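Local coordinates for aminoglycoside 3'-phosphotransferase AphA1-IAB (Acinetobacter baumannii, PDB 4FEV), which phosphorylates kanamycin and related aminoglycosides at the 3'-hydroxyl with ATP, giving resistance to these antibiotics, and is caught here with the kinase inhibitor PP1 bound, at residues A39-L44 / E52-H57; T84-I89 / W96-A101. All coordinates share one frame; numbering follows the deposited sequence.

Interaction 1 (A39-L44 / E52-H57); sequences ATIYRL and ELFLKH. With PP1 (1-ter-butyl-3-p-tolyl-1H-pyrazolo[3,4-D]pyrimidin-4-ylamine), chain H.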
loop_
_atom_site.group_PDB
_atom_site.type_symbol
_atom_site.label_atom_id
_atom_site.label_comp_id
_atom_site.label_asym_id
_atom_site.label_seq_id
_atom_site.Cartn_x
_atom_site.Cartn_y
_atom_site.Cartn_z
ATOM N N ALA A 39 -5.734 -7.477 8.047
ATOM C CA ALA A 39 -5.854 -8.898 7.800
ATOM C C ALA A 39 -4.775 -9.694 8.528
ATOM O O ALA A 39 -3.645 -9.227 8.691
ATOM C CB ALA A 39 -5.794 -9.165 6.304
ATOM N N THR A 40 -5.133 -10.892 8.974
ATOM C CA THR A 40 -4.142 -11.828 9.472
ATOM C C THR A 40 -3.261 -12.263 8.302
ATOM O O THR A 40 -3.761 -12.618 7.235
ATOM C CB THR A 40 -4.807 -13.055 10.114
ATOM O OG1 THR A 40 -5.679 -12.628 11.171
ATOM C CG2 THR A 40 -3.754 -14.001 10.672
ATOM N N ILE A 41 -1.949 -12.214 8.495
ATOM C CA ILE A 41 -1.012 -12.573 7.439
ATOM C C ILE A 41 -0.199 -13.819 7.798
ATOM O O ILE A 41 0.467 -13.856 8.835
ATOM C CB ILE A 41 -0.057 -11.415 7.148
ATOM C CG1 ILE A 41 -0.858 -10.190 6.683
ATOM C CG2 ILE A 41 0.996 -11.845 6.112
ATOM C CD1 ILE A 41 -0.088 -8.896 6.753
ATOM N N TYR A 42 -0.267 -14.831 6.937
ATOM C CA TYR A 42 0.543 -16.047 7.076
ATOM C C TYR A 42 1.630 -16.119 6.017
ATOM O O TYR A 42 1.375 -15.875 4.834
ATOM C CB TYR A 42 -0.327 -17.297 6.944
ATOM C CG TYR A 42 -1.428 -17.396 7.968
ATOM C CD1 TYR A 42 -1.166 -17.837 9.258
ATOM C CD2 TYR A 42 -2.730 -17.053 7.643
ATOM C CE1 TYR A 42 -2.171 -17.931 10.198
ATOM C CE2 TYR A 42 -3.742 -17.142 8.569
ATOM C CZ TYR A 42 -3.459 -17.582 9.846
ATOM O OH TYR A 42 -4.471 -17.669 10.771
ATOM N N ARG A 43 2.841 -16.467 6.442
ATOM C CA ARG A 43 3.908 -16.801 5.509
ATOM C C ARG A 43 3.992 -18.319 5.385
ATOM O O ARG A 43 4.010 -19.035 6.386
ATOM C CB ARG A 43 5.245 -16.229 5.978
ATOM C CG ARG A 43 6.390 -16.385 4.976
ATOM C CD ARG A 43 7.633 -15.597 5.428
ATOM N NE ARG A 43 8.285 -16.214 6.583
ATOM C CZ ARG A 43 9.266 -17.106 6.492
ATOM N NH1 ARG A 43 9.807 -17.622 7.588
ATOM N NH2 ARG A 43 9.713 -17.482 5.302
ATOM N N LEU A 44 4.021 -18.800 4.148
ATOM C CA LEU A 44 4.085 -20.226 3.858
ATOM C C LEU A 44 5.425 -20.506 3.211
ATOM O O LEU A 44 5.763 -19.910 2.196
ATOM C CB LEU A 44 2.956 -20.641 2.920
ATOM C CG LEU A 44 1.542 -20.675 3.504
ATOM C CD1 LEU A 44 0.939 -19.287 3.624
ATOM C CD2 LEU A 44 0.656 -21.571 2.655
ATOM N N GLU A 52 7.893 -19.595 -1.810
ATOM C CA GLU A 52 7.272 -19.005 -0.633
ATOM C C GLU A 52 5.970 -18.314 -1.043
ATOM O O GLU A 52 5.892 -17.714 -2.112
ATOM C CB GLU A 52 8.223 -17.995 0.000
ATOM C CG GLU A 52 7.692 -17.306 1.244
ATOM C CD GLU A 52 8.760 -16.489 1.951
ATOM O OE1 GLU A 52 9.084 -15.383 1.468
ATOM O OE2 GLU A 52 9.282 -16.953 2.987
ATOM N N LEU A 53 4.955 -18.411 -0.190
ATOM C CA LEU A 53 3.653 -17.798 -0.450
ATOM C C LEU A 53 3.212 -16.962 0.743
ATOM O O LEU A 53 3.656 -17.191 1.878
ATOM C CB LEU A 53 2.589 -18.869 -0.695
ATOM C CG LEU A 53 2.845 -19.949 -1.738
ATOM C CD1 LEU A 53 1.702 -20.970 -1.758
ATOM C CD2 LEU A 53 3.040 -19.326 -3.110
ATOM N N PHE A 54 2.318 -16.013 0.491
ATOM C CA PHE A 54 1.624 -15.321 1.568
ATOM C C PHE A 54 0.115 -15.535 1.504
ATOM O O PHE A 54 -0.481 -15.547 0.424
ATOM C CB PHE A 54 1.958 -13.830 1.562
ATOM C CG PHE A 54 3.291 -13.525 2.162
ATOM C CD1 PHE A 54 3.424 -13.387 3.532
ATOM C CD2 PHE A 54 4.418 -13.397 1.366
ATOM C CE1 PHE A 54 4.657 -13.122 4.104
ATOM C CE2 PHE A 54 5.660 -13.125 1.936
ATOM C CZ PHE A 54 5.774 -12.990 3.302
ATOM N N LEU A 55 -0.497 -15.707 2.672
ATOM C CA LEU A 55 -1.944 -15.853 2.744
ATOM C C LEU A 55 -2.577 -14.799 3.655
ATOM O O LEU A 55 -2.290 -14.745 4.856
ATOM C CB LEU A 55 -2.317 -17.262 3.203
ATOM C CG LEU A 55 -3.797 -17.592 3.425
ATOM C CD1 LEU A 55 -4.609 -17.407 2.143
ATOM C CD2 LEU A 55 -3.940 -19.019 3.940
ATOM N N LYS A 56 -3.433 -13.962 3.075
ATOM C CA LYS A 56 -4.174 -12.965 3.832
ATOM C C LYS A 56 -5.585 -13.442 4.146
ATOM O O LYS A 56 -6.293 -13.948 3.271
ATOM C CB LYS A 56 -4.279 -11.659 3.057
ATOM C CG LYS A 56 -3.103 -10.746 3.176
ATOM C CD LYS A 56 -3.535 -9.333 2.798
ATOM C CE LYS A 56 -2.370 -8.375 2.834
ATOM N NZ LYS A 56 -2.823 -6.974 2.636
ATOM N N HIS A 57 -6.000 -13.262 5.395
ATOM C CA HIS A 57 -7.347 -13.615 5.808
ATOM C C HIS A 57 -8.033 -12.420 6.456
ATOM O O HIS A 57 -7.608 -11.939 7.516
ATOM C CB HIS A 57 -7.319 -14.791 6.781
ATOM C CG HIS A 57 -8.659 -15.121 7.363
ATOM N ND1 HIS A 57 -8.821 -15.560 8.658
ATOM C CD2 HIS A 57 -9.900 -15.075 6.825
ATOM C CE1 HIS A 57 -10.104 -15.766 8.895
ATOM N NE2 HIS A 57 -10.780 -15.477 7.799
HETATM N N1 PP1 H . 3.484 -9.297 2.112
HETATM C C2 PP1 H . 4.376 -10.550 -1.141
HETATM N N3 PP1 H . 3.568 -10.120 -0.192
HETATM C C4 PP1 H . 4.065 -9.747 1.003
HETATM C C5 PP1 H . 5.429 -9.800 1.252
HETATM C C6 PP1 H . 6.248 -10.260 0.209
HETATM N N7 PP1 H . 5.680 -10.616 -0.942
HETATM N N8 PP1 H . 4.305 -9.066 3.010
HETATM C C9 PP1 H . 5.545 -9.316 2.566
HETATM N N10 PP1 H . 7.576 -10.374 0.267
HETATM C C11 PP1 H . 6.693 -9.206 3.362
HETATM C C12 PP1 H . 7.989 -9.365 2.885
HETATM C C13 PP1 H . 9.094 -9.238 3.718
HETATM C C14 PP1 H . 8.909 -8.938 5.058
HETATM C C15 PP1 H . 7.620 -8.765 5.554
HETATM C C16 PP1 H . 6.523 -8.884 4.706
HETATM C C24 PP1 H . 10.123 -8.797 5.977
HETATM C C28 PP1 H . 2.017 -9.074 2.266
HETATM C C29 PP1 H . 1.791 -8.508 3.669
HETATM C C33 PP1 H . 1.559 -8.051 1.211
HETATM C C37 PP1 H . 1.274 -10.404 2.088
HETATM O O HOH W 1 -7.160 -16.514 10.648
#
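The Phe54 ring, which meets Ile41 and Arg43 across the strand pair, carries the pyrazolopyrimidine of PP1 over one face: C4 of the ligand stands 3.7 Å above the ring plane, displaced toward the rim, and Phe54 CE2 comes to 3.4 Å from PP1 C6. Obliquely to the same ring lie Ile41 CG2, 3.9 Å from Phe54 CD1, and Arg43 CB, near CE1. Ile41 sends its other branch to the inhibitor, with CD1 against C29 of the tert-butyl group. At the guanidinium of Arg43 the carboxylate of Glu52 sits at the edge, near the plane, the two flat groups turned 82° apart; NH2 and OE2 form a salt bridge, although their modelled separation is doubtfully short. Arg43 gets there by an extended start, CG anti to the backbone N (chi1 -173°), and a bend at chi3. The Tyr42 and His57 rings, on the other side of the sheet, share one water in plane at their edges, 2.9 Å from Tyr42 OH and 2.8 Å from His57 ND1.

Strands 40-44 and 53-57 form an antiparallel hairpin in the five-stranded sheet of the kinase-like N-terminal lobe. Thr40, Tyr42 and Leu44 form hydrogen-bonded pairs with His57, Leu55 and Leu53, each joined by two backbone bonds. On the face that bears Tyr42, apolar packing continues through Leu44 CD1, 3.9 Å from Leu55 CB, and through the CB atoms of Leu44 and Leu53. Lys56 extends from the inhibitor-bearing side, its CD 4.2 Å from Ala39 CB, and its NZ makes salt bridges to Glu69 and Asp217, as the strand lysine of protein kinases pairs with a helix glutamate. His57 NE2 is hydrogen-bonded to Asp94.

Interaction 2 (T84-I89 / W96-A101); sequences TIKHFI and WLLTTA. With PP1 (1-ter-butyl-3-p-tolyl-1H-pyrazolo[3,4-D]pyrimidin-4-ylamine), chain H.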
loop_
_atom_site.group_PDB
_atom_site.type_symbol
_atom_site.label_atom_id
_atom_site.label_comp_id
_atom_site.label_asym_id
_atom_site.label_seq_id
_atom_site.Cartn_x
_atom_site.Cartn_y
_atom_site.Cartn_z
ATOM N N THR A 84 1.841 -12.474 -7.449
ATOM C CA THR A 84 0.861 -13.133 -8.313
ATOM C C THR A 84 -0.239 -13.801 -7.481
ATOM O O THR A 84 0.054 -14.477 -6.495
ATOM C CB THR A 84 1.558 -14.191 -9.185
ATOM O OG1 THR A 84 2.586 -13.557 -9.956
ATOM C CG2 THR A 84 0.568 -14.877 -10.115
ATOM N N ILE A 85 -1.495 -13.598 -7.872
ATOM C CA ILE A 85 -2.630 -14.243 -7.203
ATOM C C ILE A 85 -2.659 -15.729 -7.533
ATOM O O ILE A 85 -2.775 -16.112 -8.700
ATOM C CB ILE A 85 -3.985 -13.586 -7.610
ATOM C CG1 ILE A 85 -3.997 -12.090 -7.249
ATOM C CG2 ILE A 85 -5.158 -14.310 -6.967
ATOM C CD1 ILE A 85 -5.084 -11.298 -7.954
ATOM N N LYS A 86 -2.528 -16.576 -6.516
ATOM C CA LYS A 86 -2.660 -18.013 -6.722
ATOM C C LYS A 86 -4.110 -18.432 -6.544
ATOM O O LYS A 86 -4.618 -19.282 -7.274
ATOM C CB LYS A 86 -1.782 -18.809 -5.755
ATOM C CG LYS A 86 -0.349 -18.989 -6.216
ATOM C CD LYS A 86 0.298 -20.157 -5.483
ATOM C CE LYS A 86 0.823 -21.209 -6.456
ATOM N NZ LYS A 86 1.884 -20.653 -7.348
ATOM N N HIS A 87 -4.773 -17.817 -5.573
ATOM C CA HIS A 87 -6.106 -18.236 -5.195
ATOM C C HIS A 87 -6.758 -17.159 -4.337
ATOM O O HIS A 87 -6.087 -16.517 -3.521
ATOM C CB HIS A 87 -6.004 -19.541 -4.411
ATOM C CG HIS A 87 -7.200 -20.424 -4.547
ATOM N ND1 HIS A 87 -7.109 -21.735 -4.963
ATOM C CD2 HIS A 87 -8.514 -20.191 -4.316
ATOM C CE1 HIS A 87 -8.316 -22.269 -4.987
ATOM N NE2 HIS A 87 -9.187 -21.353 -4.600
ATOM N N PHE A 88 -8.052 -16.938 -4.551
ATOM C CA PHE A 88 -8.827 -16.003 -3.731
ATOM C C PHE A 88 -10.206 -16.588 -3.487
ATOM O O PHE A 88 -10.829 -17.133 -4.402
ATOM C CB PHE A 88 -8.952 -14.638 -4.415
ATOM C CG PHE A 88 -9.867 -13.676 -3.703
ATOM C CD1 PHE A 88 -9.400 -12.919 -2.628
ATOM C CD2 PHE A 88 -11.188 -13.518 -4.105
ATOM C CE1 PHE A 88 -10.237 -12.037 -1.959
ATOM C CE2 PHE A 88 -12.033 -12.634 -3.443
ATOM C CZ PHE A 88 -11.552 -11.885 -2.363
ATOM N N ILE A 89 -10.674 -16.489 -2.249
ATOM C CA ILE A 89 -12.012 -16.943 -1.894
ATOM C C ILE A 89 -12.752 -15.842 -1.148
ATOM O O ILE A 89 -12.189 -15.210 -0.255
ATOM C CB ILE A 89 -11.962 -18.189 -0.994
ATOM C CG1 ILE A 89 -11.189 -19.313 -1.681
ATOM C CG2 ILE A 89 -13.371 -18.639 -0.621
ATOM C CD1 ILE A 89 -10.764 -20.427 -0.750
ATOM N N TRP A 96 -10.056 -14.748 1.708
ATOM C CA TRP A 96 -8.738 -15.359 1.756
ATOM C C TRP A 96 -8.018 -15.023 0.453
ATOM O O TRP A 96 -8.539 -15.276 -0.630
ATOM C CB TRP A 96 -8.845 -16.877 1.898
ATOM C CG TRP A 96 -9.536 -17.328 3.151
ATOM C CD1 TRP A 96 -10.880 -17.414 3.363
ATOM C CD2 TRP A 96 -8.905 -17.763 4.364
ATOM N NE1 TRP A 96 -11.127 -17.876 4.639
ATOM C CE2 TRP A 96 -9.931 -18.094 5.273
ATOM C CE3 TRP A 96 -7.571 -17.905 4.768
ATOM C CZ2 TRP A 96 -9.665 -18.558 6.562
ATOM C CZ3 TRP A 96 -7.308 -18.359 6.057
ATOM C CH2 TRP A 96 -8.351 -18.680 6.936
ATOM N N LEU A 97 -6.827 -14.455 0.570
ATOM C CA LEU A 97 -6.021 -14.127 -0.591
ATOM C C LEU A 97 -4.659 -14.798 -0.493
ATOM O O LEU A 97 -3.875 -14.495 0.405
ATOM C CB LEU A 97 -5.853 -12.617 -0.693
ATOM C CG LEU A 97 -4.991 -12.112 -1.845
ATOM C CD1 LEU A 97 -5.542 -12.641 -3.175
ATOM C CD2 LEU A 97 -4.968 -10.587 -1.809
ATOM N N LEU A 98 -4.379 -15.701 -1.427
ATOM C CA LEU A 98 -3.097 -16.395 -1.475
ATOM C C LEU A 98 -2.264 -15.888 -2.644
ATOM O O LEU A 98 -2.690 -15.975 -3.799
ATOM C CB LEU A 98 -3.320 -17.902 -1.628
ATOM C CG LEU A 98 -2.071 -18.791 -1.661
ATOM C CD1 LEU A 98 -1.380 -18.837 -0.279
ATOM C CD2 LEU A 98 -2.412 -20.190 -2.154
ATOM N N THR A 99 -1.076 -15.378 -2.348
ATOM C CA THR A 99 -0.194 -14.832 -3.373
ATOM C C THR A 99 1.219 -15.400 -3.265
ATOM O O THR A 99 1.606 -15.917 -2.213
ATOM C CB THR A 99 -0.087 -13.296 -3.259
ATOM O OG1 THR A 99 0.467 -12.953 -1.980
ATOM C CG2 THR A 99 -1.461 -12.642 -3.410
ATOM N N THR A 100 1.990 -15.276 -4.347
ATOM C CA THR A 100 3.408 -15.638 -4.334
ATOM C C THR A 100 4.215 -14.540 -3.651
ATOM O O THR A 100 3.927 -13.362 -3.807
ATOM C CB THR A 100 3.972 -15.824 -5.752
ATOM O OG1 THR A 100 3.849 -14.593 -6.476
ATOM C CG2 THR A 100 3.236 -16.951 -6.500
ATOM N N ALA A 101 5.220 -14.928 -2.881
ATOM C CA ALA A 101 6.050 -13.938 -2.219
ATOM C C ALA A 101 6.990 -13.305 -3.233
ATOM O O ALA A 101 7.454 -13.959 -4.163
ATOM C CB ALA A 101 6.840 -14.574 -1.073
HETATM N N1 PP1 H . 3.484 -9.297 2.112
HETATM C C2 PP1 H . 4.376 -10.550 -1.141
HETATM N N3 PP1 H . 3.568 -10.120 -0.192
HETATM C C4 PP1 H . 4.065 -9.747 1.003
HETATM C C5 PP1 H . 5.429 -9.800 1.252
HETATM C C6 PP1 H . 6.248 -10.260 0.209
HETATM N N7 PP1 H . 5.680 -10.616 -0.942
HETATM N N8 PP1 H . 4.305 -9.066 3.010
HETATM C C9 PP1 H . 5.545 -9.316 2.566
HETATM N N10 PP1 H . 7.576 -10.374 0.267
HETATM C C11 PP1 H . 6.693 -9.206 3.362
HETATM C C12 PP1 H . 7.989 -9.365 2.885
HETATM C C13 PP1 H . 9.094 -9.238 3.718
HETATM C C14 PP1 H . 8.909 -8.938 5.058
HETATM C C15 PP1 H . 7.620 -8.765 5.554
HETATM C C16 PP1 H . 6.523 -8.884 4.706
HETATM C C24 PP1 H . 10.123 -8.797 5.977
HETATM C C28 PP1 H . 2.017 -9.074 2.266
HETATM C C29 PP1 H . 1.791 -8.508 3.669
HETATM C C33 PP1 H . 1.559 -8.051 1.211
HETATM C C37 PP1 H . 1.274 -10.404 2.088
#
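Phe88 and Leu97 lean obliquely against each other on one face of a beta hairpin whose strands, 85-89 and 96-100, run antiparallel at the edge of the N-lobe sheet. Leu97 CD1 lies 3.9 Å from Phe88 CD1, and CG of Phe88, anti to the backbone N (chi1 173°), brings the ring beside the Trp96 carbonyl. The Ile85 side chain crosses that of Leu97 at about a right angle, its CG2 4.2 Å from the same methyl, Leu97 CD1. Helix 61-76 packs on this face, with Leu73 against Ile85, Met70 against Phe88 and Val66 against Leu97.

On the opposite face of the sheet, His87 and Leu98 stand side by side at their CB atoms, while the imidazole leads away and gives ND1 to a hydrogen bond with Asp23. Ile89 and Trp96 meet likewise at CB, and the indole goes on to stack with His57. Between Ile85 and His87 the register slips by one residue in a classic beta bulge: Lys86 and His87 stand opposite the single Leu98, whose O accepts from Lys86 N at 2.8 Å and from His87 N at 3.3 Å. Lys86 CB rests on Leu98 CD2, and its bent chain crosses Thr100 at about a right angle. At the far end Thr84 and Thr100 are doubly linked: Thr100 N bonds to Thr84 O, and Thr100 OG1 accepts from Thr84 N at 3.1 Å.

Overall arrangement
Interactions 1 and 2 are successive hairpins of one antiparallel sheet, their centres about 9 Å apart, joined where strand 53-59 runs beside strand 94-100. Probable hydrogen bonds from Lys56 N to Leu97 O and from Phe54 N to Thr99 O, both 2.8 Å, stitch them together, and His57 CD2 packs 3.4 Å from Trp96 CE2. Both reach PP1, which lies against the sheet and the residues after strand 94-100, where ATP probably binds as in protein kinases; Ala101 CA comes to 3.6 Å from PP1 N7, and Ile102 O adds a hydrogen bond. The Lys56 side chain lies about 9 Å from that of Asp199, the probable proton acceptor, and from the bound kanamycin.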